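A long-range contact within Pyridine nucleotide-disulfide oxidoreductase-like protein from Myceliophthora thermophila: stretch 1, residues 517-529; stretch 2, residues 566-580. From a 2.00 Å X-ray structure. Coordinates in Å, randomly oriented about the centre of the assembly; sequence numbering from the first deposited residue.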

ATOM      1  N   HIS A 517      -6.460 -13.783  13.187  1.00 16.18           N
ATOM      2  CA  HIS A 517      -6.028 -12.371  13.334  1.00 17.15           C
ATOM      3  C   HIS A 517      -5.421 -11.727  12.101  1.00 16.55           C
ATOM      4  O   HIS A 517      -4.748 -10.664  12.172  1.00 18.49           O
ATOM      5  CB  HIS A 517      -5.093 -12.262  14.550  1.00 17.86           C
ATOM      6  CG  HIS A 517      -5.684 -12.750  15.843  1.00 19.34           C
ATOM      7  ND1 HIS A 517      -4.903 -13.226  16.888  1.00 21.38           N
ATOM      8  CD2 HIS A 517      -6.944 -12.756  16.311  1.00 20.18           C
ATOM      9  CE1 HIS A 517      -5.673 -13.516  17.913  1.00 20.10           C
ATOM     10  NE2 HIS A 517      -6.901 -13.179  17.612  1.00 19.09           N
ATOM     11  N   GLY A 518      -5.617 -12.375  10.971  1.00 15.47           N
ATOM     12  CA  GLY A 518      -5.043 -11.986   9.679  1.00 16.32           C
ATOM     13  C   GLY A 518      -3.587 -12.338   9.436  1.00 15.97           C
ATOM     14  O   GLY A 518      -3.024 -11.963   8.382  1.00 15.68           O
ATOM     15  N   VAL A 519      -2.971 -13.092  10.328  1.00 14.31           N
ATOM     16  CA  VAL A 519      -1.504 -13.226  10.217  1.00 17.92           C
ATOM     17  C   VAL A 519      -0.945 -14.613   9.968  1.00 18.73           C
ATOM     18  O   VAL A 519       0.284 -14.770   9.736  1.00 15.73           O
ATOM     19  CB  VAL A 519      -0.793 -12.679  11.489  1.00 18.66           C
ATOM     20  CG1 VAL A 519      -1.115 -11.201  11.674  1.00 17.82           C
ATOM     21  CG2 VAL A 519      -1.166 -13.444  12.702  1.00 19.34           C
ATOM     22  N   CYS A 520      -1.801 -15.625  10.056  1.00 18.33           N
ATOM     23  CA  CYS A 520      -1.358 -17.039   9.791  1.00 18.44           C
ATOM     24  C   CYS A 520      -2.560 -17.869   9.363  1.00 17.95           C
ATOM     25  O   CYS A 520      -3.713 -17.438   9.540  1.00 21.43           O
ATOM     26  CB  CYS A 520      -0.714 -17.611  11.050  1.00 18.33           C
ATOM     27  SG  CYS A 520      -1.903 -17.698  12.418  1.00 21.85           S
ATOM     28  N   SER A 521      -2.308 -19.073   8.851  1.00 17.92           N
ATOM     29  CA  SER A 521      -3.317 -20.005   8.313  1.00 17.89           C
ATOM     30  C   SER A 521      -2.926 -21.493   8.620  1.00 17.65           C
ATOM     31  O   SER A 521      -1.709 -21.919   8.593  1.00 16.02           O
ATOM     32  CB  SER A 521      -3.439 -19.848   6.811  1.00 20.54           C
ATOM     33  OG  SER A 521      -4.729 -20.255   6.334  1.00 24.10           O
ATOM     34  N   ASN A 522      -3.966 -22.263   8.879  1.00 15.78           N
ATOM     35  CA  ASN A 522      -3.837 -23.673   9.163  1.00 16.80           C
ATOM     36  C   ASN A 522      -3.306 -24.429   7.979  1.00 16.57           C
ATOM     37  O   ASN A 522      -3.762 -24.233   6.833  1.00 16.12           O
ATOM     38  CB  ASN A 522      -5.164 -24.283   9.623  1.00 18.42           C
ATOM     39  CG  ASN A 522      -5.031 -25.760   9.871  1.00 19.73           C
ATOM     40  OD1 ASN A 522      -5.406 -26.477   9.011  1.00 16.81           O
ATOM     41  ND2 ASN A 522      -4.326 -26.201  10.966  1.00 20.08           N
ATOM     42  N   GLY A 523      -2.367 -25.310   8.269  1.00 15.96           N
ATOM     43  CA  GLY A 523      -1.593 -26.052   7.205  1.00 17.79           C
ATOM     44  C   GLY A 523      -0.259 -25.459   6.840  1.00 16.62           C
ATOM     45  O   GLY A 523       0.445 -26.028   6.044  1.00 19.61           O
ATOM     46  N   PHE A 524       0.093 -24.327   7.460  1.00 16.60           N
ATOM     47  CA  PHE A 524       1.209 -23.433   7.092  1.00 16.65           C
ATOM     48  C   PHE A 524       1.914 -23.012   8.320  1.00 15.70           C
ATOM     49  O   PHE A 524       1.968 -21.832   8.619  1.00 15.18           O
ATOM     50  CB  PHE A 524       0.746 -22.241   6.198  1.00 17.02           C
ATOM     51  CG  PHE A 524      -0.018 -22.706   4.961  1.00 19.13           C
ATOM     52  CD1 PHE A 524      -1.372 -22.979   5.049  1.00 17.81           C
ATOM     53  CD2 PHE A 524       0.635 -22.960   3.794  1.00 21.03           C
ATOM     54  CE1 PHE A 524      -2.089 -23.456   3.991  1.00 18.19           C
ATOM     55  CE2 PHE A 524      -0.055 -23.445   2.691  1.00 23.45           C
ATOM     56  CZ  PHE A 524      -1.429 -23.706   2.794  1.00 20.42           C
ATOM     57  N   PRO A 525       2.468 -24.027   9.067  1.00 16.74           N
ATOM     58  CA  PRO A 525       3.162 -23.795  10.338  1.00 17.91           C
ATOM     59  C   PRO A 525       4.357 -22.910  10.144  1.00 16.38           C
ATOM     60  O   PRO A 525       4.988 -22.971   9.100  1.00 15.88           O
ATOM     61  CB  PRO A 525       3.585 -25.221  10.792  1.00 17.20           C
ATOM     62  CG  PRO A 525       3.715 -25.975   9.521  1.00 17.93           C
ATOM     63  CD  PRO A 525       2.759 -25.384   8.556  1.00 16.08           C
ATOM     64  N   ASN A 526       4.657 -22.082  11.157  1.00 14.18           N
ATOM     65  CA  ASN A 526       5.798 -21.213  11.117  1.00 14.91           C
ATOM     66  C   ASN A 526       5.806 -20.226   9.990  1.00 14.24           C
ATOM     67  O   ASN A 526       6.840 -19.683   9.679  1.00 16.07           O
ATOM     68  CB  ASN A 526       7.122 -21.989  11.243  1.00 15.00           C
ATOM     69  CG  ASN A 526       7.335 -22.519  12.641  1.00 16.99           C
ATOM     70  OD1 ASN A 526       6.413 -22.486  13.470  1.00 19.63           O
ATOM     71  ND2 ASN A 526       8.566 -23.016  12.925  1.00 16.71           N
ATOM     72  N   LEU A 527       4.653 -19.890   9.452  1.00 14.93           N
ATOM     73  CA  LEU A 527       4.548 -18.829   8.413  1.00 16.58           C
ATOM     74  C   LEU A 527       3.654 -17.800   8.988  1.00 15.72           C
ATOM     75  O   LEU A 527       2.582 -18.119   9.510  1.00 13.61           O
ATOM     76  CB  LEU A 527       3.848 -19.373   7.172  1.00 17.80           C
ATOM     77  CG  LEU A 527       3.506 -18.368   6.062  1.00 18.14           C
ATOM     78  CD1 LEU A 527       4.761 -17.734   5.428  1.00 18.22           C
ATOM     79  CD2 LEU A 527       2.599 -19.004   5.010  1.00 17.73           C
ATOM     80  N   PHE A 528       4.076 -16.549   8.862  1.00 16.66           N
ATOM     81  CA  PHE A 528       3.283 -15.414   9.241  1.00 14.58           C
ATOM     82  C   PHE A 528       3.326 -14.323   8.209  1.00 13.70           C
ATOM     83  O   PHE A 528       4.288 -14.238   7.483  1.00 14.22           O
ATOM     84  CB  PHE A 528       3.770 -14.865  10.626  1.00 15.10           C
ATOM     85  CG  PHE A 528       3.571 -15.841  11.757  1.00 13.85           C
ATOM     86  CD1 PHE A 528       2.349 -15.875  12.491  1.00 14.48           C
ATOM     87  CD2 PHE A 528       4.578 -16.677  12.131  1.00 13.84           C
ATOM     88  CE1 PHE A 528       2.220 -16.759  13.544  1.00 16.44           C
ATOM     89  CE2 PHE A 528       4.417 -17.607  13.177  1.00 13.21           C
ATOM     90  CZ  PHE A 528       3.281 -17.598  13.903  1.00 15.14           C
ATOM     91  N   PHE A 529       2.310 -13.471   8.190  1.00 14.61           N
ATOM     92  CA  PHE A 529       2.216 -12.433   7.195  1.00 15.15           C
ATOM     93  C   PHE A 529       1.575 -11.240   7.800  1.00 14.76           C
ATOM     94  O   PHE A 529       0.743 -11.366   8.670  1.00 13.53           O
ATOM     95  CB  PHE A 529       1.517 -12.915   5.902  1.00 15.73           C
ATOM     96  CG  PHE A 529       0.382 -13.926   6.120  1.00 17.12           C
ATOM     97  CD1 PHE A 529      -0.913 -13.498   6.356  1.00 17.81           C
ATOM     98  CD2 PHE A 529       0.585 -15.323   6.061  1.00 20.26           C
ATOM     99  CE1 PHE A 529      -1.978 -14.404   6.534  1.00 18.21           C
ATOM    100  CE2 PHE A 529      -0.493 -16.214   6.282  1.00 18.91           C
ATOM    101  CZ  PHE A 529      -1.761 -15.760   6.533  1.00 15.61           C
ATOM    102  N   ASP A 566      12.972 -23.129  19.625  1.00 19.27           N
ATOM    103  CA  ASP A 566      12.719 -23.968  18.471  1.00 18.83           C
ATOM    104  C   ASP A 566      11.349 -24.541  18.434  1.00 17.42           C
ATOM    105  O   ASP A 566      11.136 -25.764  18.453  1.00 13.75           O
ATOM    106  CB  ASP A 566      13.841 -25.012  18.244  1.00 17.51           C
ATOM    107  CG  ASP A 566      13.924 -25.488  16.797  1.00 21.11           C
ATOM    108  OD1 ASP A 566      13.219 -25.012  15.860  1.00 17.64           O
ATOM    109  OD2 ASP A 566      14.753 -26.407  16.602  1.00 21.36           O
ATOM    110  N   ALA A 567      10.405 -23.624  18.236  1.00 18.02           N
ATOM    111  CA  ALA A 567       8.974 -23.968  18.128  1.00 15.93           C
ATOM    112  C   ALA A 567       8.461 -24.222  16.772  1.00 16.58           C
ATOM    113  O   ALA A 567       8.911 -23.617  15.736  1.00 16.67           O
ATOM    114  CB  ALA A 567       8.131 -22.901  18.840  1.00 15.53           C
ATOM    115  N   LEU A 568       7.438 -25.068  16.783  1.00 16.38           N
ATOM    116  CA  LEU A 568       6.589 -25.243  15.664  1.00 18.81           C
ATOM    117  C   LEU A 568       5.232 -24.711  16.074  1.00 18.94           C
ATOM    118  O   LEU A 568       4.620 -25.287  16.958  1.00 19.75           O
ATOM    119  CB  LEU A 568       6.551 -26.732  15.306  1.00 20.30           C
ATOM    120  CG  LEU A 568       5.734 -27.063  14.065  1.00 22.92           C
ATOM    121  CD1 LEU A 568       6.384 -26.456  12.819  1.00 24.93           C
ATOM    122  CD2 LEU A 568       5.558 -28.553  13.917  1.00 24.17           C
ATOM    123  N   VAL A 569       4.735 -23.692  15.357  1.00 16.40           N
ATOM    124  CA  VAL A 569       3.585 -22.948  15.731  1.00 18.03           C
ATOM    125  C   VAL A 569       2.626 -22.935  14.597  1.00 20.70           C
ATOM    126  O   VAL A 569       2.959 -22.411  13.521  1.00 19.23           O
ATOM    127  CB  VAL A 569       3.970 -21.457  15.942  1.00 21.11           C
ATOM    128  CG1 VAL A 569       2.755 -20.693  16.419  1.00 23.50           C
ATOM    129  CG2 VAL A 569       5.048 -21.347  16.955  1.00 19.59           C
ATOM    130  N   GLU A 570       1.398 -23.411  14.828  1.00 21.54           N
ATOM    131  CA  GLU A 570       0.435 -23.603  13.725  1.00 19.37           C
ATOM    132  C   GLU A 570      -0.949 -23.358  14.226  1.00 18.99           C
ATOM    133  O   GLU A 570      -1.371 -23.998  15.185  1.00 17.28           O
ATOM    134  CB  GLU A 570       0.464 -25.041  13.171  1.00 19.05           C
ATOM    135  CG  GLU A 570      -0.278 -25.119  11.858  1.00 18.92           C
ATOM    136  CD  GLU A 570      -0.227 -26.458  11.159  1.00 20.94           C
ATOM    137  OE1 GLU A 570       0.484 -27.347  11.610  1.00 20.74           O
ATOM    138  OE2 GLU A 570      -0.911 -26.612  10.150  1.00 22.98           O
ATOM    139  N   VAL A 571      -1.636 -22.388  13.642  1.00 18.72           N
ATOM    140  CA  VAL A 571      -3.044 -22.163  14.037  1.00 17.64           C
ATOM    141  C   VAL A 571      -3.915 -23.424  13.681  1.00 16.88           C
ATOM    142  O   VAL A 571      -3.702 -24.088  12.626  1.00 14.36           O
ATOM    143  CB  VAL A 571      -3.663 -20.919  13.415  1.00 17.53           C
ATOM    144  CG1 VAL A 571      -3.794 -20.991  11.905  1.00 17.27           C
ATOM    145  CG2 VAL A 571      -5.053 -20.615  14.029  1.00 18.48           C
ATOM    146  N   THR A 572      -4.886 -23.705  14.519  1.00 16.81           N
ATOM    147  CA  THR A 572      -5.786 -24.831  14.182  1.00 18.40           C
ATOM    148  C   THR A 572      -6.895 -24.432  13.167  1.00 17.68           C
ATOM    149  O   THR A 572      -7.253 -23.269  13.030  1.00 18.07           O
ATOM    150  CB  THR A 572      -6.460 -25.384  15.432  1.00 19.21           C
ATOM    151  OG1 THR A 572      -7.227 -24.359  16.012  1.00 18.66           O
ATOM    152  CG2 THR A 572      -5.424 -25.845  16.478  1.00 21.14           C
ATOM    153  N   SER A 573      -7.469 -25.385  12.491  1.00 17.73           N
ATOM    154  CA  SER A 573      -8.574 -25.112  11.536  1.00 19.92           C
ATOM    155  C   SER A 573      -9.762 -24.524  12.271  1.00 20.25           C
ATOM    156  O   SER A 573     -10.404 -23.643  11.761  1.00 19.14           O
ATOM    157  CB  SER A 573      -9.003 -26.354  10.700  1.00 21.85           C
ATOM    158  OG  SER A 573      -9.245 -27.399  11.581  1.00 28.83           O
ATOM    159  N   GLU A 574      -9.983 -25.015  13.495  1.00 22.19           N
ATOM    160  CA  GLU A 574     -11.054 -24.531  14.396  1.00 24.78           C
ATOM    161  C   GLU A 574     -10.929 -23.108  14.703  1.00 20.87           C
ATOM    162  O   GLU A 574     -11.926 -22.435  14.704  1.00 20.08           O
ATOM    163  CB  GLU A 574     -11.030 -25.203  15.794  1.00 29.01           C
ATOM    164  CG  GLU A 574     -11.912 -26.373  15.821  1.00 38.71           C
ATOM    165  CD  GLU A 574     -11.339 -27.449  16.657  1.00 58.52           C
ATOM    166  OE1 GLU A 574     -11.046 -27.140  17.842  1.00 73.78           O
ATOM    167  OE2 GLU A 574     -11.169 -28.570  16.112  1.00 74.56           O
ATOM    168  N   ALA A 575      -9.721 -22.691  15.082  1.00 20.85           N
ATOM    169  CA  ALA A 575      -9.485 -21.295  15.538  1.00 20.19           C
ATOM    170  C   ALA A 575      -9.585 -20.347  14.332  1.00 18.34           C
ATOM    171  O   ALA A 575     -10.254 -19.309  14.409  1.00 20.50           O
ATOM    172  CB  ALA A 575      -8.165 -21.164  16.232  1.00 21.35           C
ATOM    173  N   GLU A 576      -9.029 -20.721  13.182  1.00 17.77           N
ATOM    174  CA  GLU A 576      -9.141 -19.875  11.987  1.00 17.73           C
ATOM    175  C   GLU A 576     -10.577 -19.773  11.457  1.00 22.50           C
ATOM    176  O   GLU A 576     -11.021 -18.748  10.855  1.00 18.54           O
ATOM    177  CB  GLU A 576      -8.153 -20.320  10.942  1.00 18.73           C
ATOM    178  CG  GLU A 576      -8.587 -21.456  10.046  1.00 19.23           C
ATOM    179  CD  GLU A 576      -7.565 -21.799   8.983  1.00 22.59           C
ATOM    180  OE1 GLU A 576      -6.468 -21.174   8.949  1.00 23.62           O
ATOM    181  OE2 GLU A 576      -7.841 -22.751   8.168  1.00 23.17           O
ATOM    182  N   GLU A 577     -11.321 -20.852  11.649  1.00 22.45           N
ATOM    183  CA  GLU A 577     -12.678 -20.869  11.193  1.00 21.22           C
ATOM    184  C   GLU A 577     -13.596 -20.031  12.109  1.00 16.78           C
ATOM    185  O   GLU A 577     -14.434 -19.301  11.631  1.00 17.74           O
ATOM    186  CB  GLU A 577     -13.138 -22.313  11.062  1.00 22.73           C
ATOM    187  CG  GLU A 577     -14.304 -22.438  10.145  1.00 26.14           C
ATOM    188  CD  GLU A 577     -13.972 -22.242   8.705  1.00 25.97           C
ATOM    189  OE1 GLU A 577     -12.799 -22.138   8.282  1.00 25.10           O
ATOM    190  OE2 GLU A 577     -14.938 -22.200   7.967  1.00 34.67           O
ATOM    191  N   ALA A 578     -13.389 -20.073  13.410  1.00 16.71           N
ATOM    192  CA  ALA A 578     -14.062 -19.179  14.296  1.00 18.29           C
ATOM    193  C   ALA A 578     -13.783 -17.701  13.934  1.00 21.86           C
ATOM    194  O   ALA A 578     -14.672 -16.863  13.941  1.00 19.74           O
ATOM    195  CB  ALA A 578     -13.637 -19.493  15.728  1.00 19.30           C
ATOM    196  N   TRP A 579     -12.524 -17.407  13.597  1.00 21.68           N
ATOM    197  CA  TRP A 579     -12.098 -16.035  13.384  1.00 18.33           C
ATOM    198  C   TRP A 579     -12.791 -15.570  12.076  1.00 19.02           C
ATOM    199  O   TRP A 579     -13.346 -14.453  11.993  1.00 16.25           O
ATOM    200  CB  TRP A 579     -10.542 -15.987  13.309  1.00 18.60           C
ATOM    201  CG  TRP A 579     -10.078 -14.580  13.023  1.00 16.46           C
ATOM    202  CD1 TRP A 579      -9.616 -14.109  11.899  1.00 15.55           C
ATOM    203  CD2 TRP A 579     -10.171 -13.496  13.932  1.00 17.33           C
ATOM    204  NE1 TRP A 579      -9.369 -12.742  12.026  1.00 17.99           N
ATOM    205  CE2 TRP A 579      -9.731 -12.354  13.275  1.00 16.53           C
ATOM    206  CE3 TRP A 579     -10.592 -13.390  15.255  1.00 16.95           C
ATOM    207  CZ2 TRP A 579      -9.693 -11.143  13.863  1.00 15.73           C
ATOM    208  CZ3 TRP A 579     -10.577 -12.157  15.851  1.00 18.65           C
ATOM    209  CH2 TRP A 579     -10.089 -11.063  15.174  1.00 17.34           C
ATOM    210  N   SER A 580     -12.845 -16.505  11.091  1.00 19.56           N
ATOM    211  CA  SER A 580     -13.468 -16.252   9.806  1.00 19.25           C
ATOM    212  C   SER A 580     -14.977 -15.976   9.920  1.00 20.22           C
ATOM    213  O   SER A 580     -15.466 -15.056   9.236  1.00 19.42           O
ATOM    214  CB  SER A 580     -13.113 -17.313   8.738  1.00 19.06           C
ATOM    215  OG  SER A 580     -11.754 -17.629   8.713  1.00 16.16           O
TER
HETATM  216  O   HOH W   1      -0.266 -21.444  11.205  1.00 17.83           O
HETATM  217  O   HOH W   2       2.006 -19.823  11.563  1.00 15.46           O

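The contact between residues 517-529 and 566-580 buries 757 Å², and most of its hydrogen bonds join a side chain of one stretch to the backbone of the other. Asn-526 shows this most clearly. Its backbone has positive phi (60°/24°), within the type II turn from Phe-524 to Leu-527, and its CA-to-CB bond points sideways to strand 567-571. With chi1 at -72° (m) and chi2 at 11°, the amide nevertheless reaches the strand and imitates a neighbouring backbone: OD1 accepts from Val-569 N at 2.8 Å, while ND2 donates to Ala-567 O at 2.9 Å. The backbone completes the set, Asn-526 N donating to Val-569 O at 2.9 Å with a nearly straight angle of 169°. One residue thus engages both the N and the O of Val-569 as well as the carbonyl of Ala-567, two residues earlier.

Asn-522 behaves similarly at the far end of the strand. Its t rotamer (chi1 178°) extends the side chain so that ND2 donates to Val-571 O at 2.8 Å, and its backbone N donates to Glu-576 OE1 at 2.7 Å, with an angle of 177°. Glu-576 lies in the first turns of the helix that begins at Ser-573, and its CA-to-CB bond points toward stretch 1. A p chi1 of 84° followed by a t chi2 of 177° carries the carboxylate to the loop. The helix start is itself capped: Thr-572, with chi1 p (61°), places OG1 to accept from Ala-575 N at 3.1 Å.

A second carboxylate serves the adjacent amide. Glu-570 is fully extended, chi1 and chi2 both t, and although its CA-to-CB bond points sideways, the end of the chain comes nearer, so that OE2 accepts from Gly-523 N at 2.7 Å. The angle of 135° makes this bond more bent than the one to Glu-576. Gly-523, within the type II turn from Ser-521 to Phe-524, has phi/psi of 96°/-2°; a CB here would be jammed against the preceding carbonyl oxygen, and glycine fits the turn.

Apolar contacts lie among these polar ones. Val-571, chi1 p (65°), points toward stretch 1, bringing its CB 3.8 Å from Cys-520 SG, while its CG1 lies against the backbone at Ser-521 C, 3.4 Å away. Pro-525 CB packs 3.7 Å from Leu-568 CD1, and Phe-528, chi1 m, brings CZ at its ring edge to 4.0 Å from Val-569 CG1. Water 1 lies 3.0 Å from both Ser-521 O and Val-571 N, accepting from the latter, and so links the stretches.

At the other end, His-517 and Trp-579 form an edge-to-face pair, with planes at 87° and the imidazole centroid 4.8 Å from that of the six-membered ring. The CA-to-CB bond of His-517 points away, but chi1 at -57° (m) returns the ring edge to the indole face, CD2 lying 3.7 Å from CZ3 of Trp-579. His-517 N sits over a face of the indole, 3.3 Å from Trp-579 NE1; since both are donors, this approach is not a hydrogen bond.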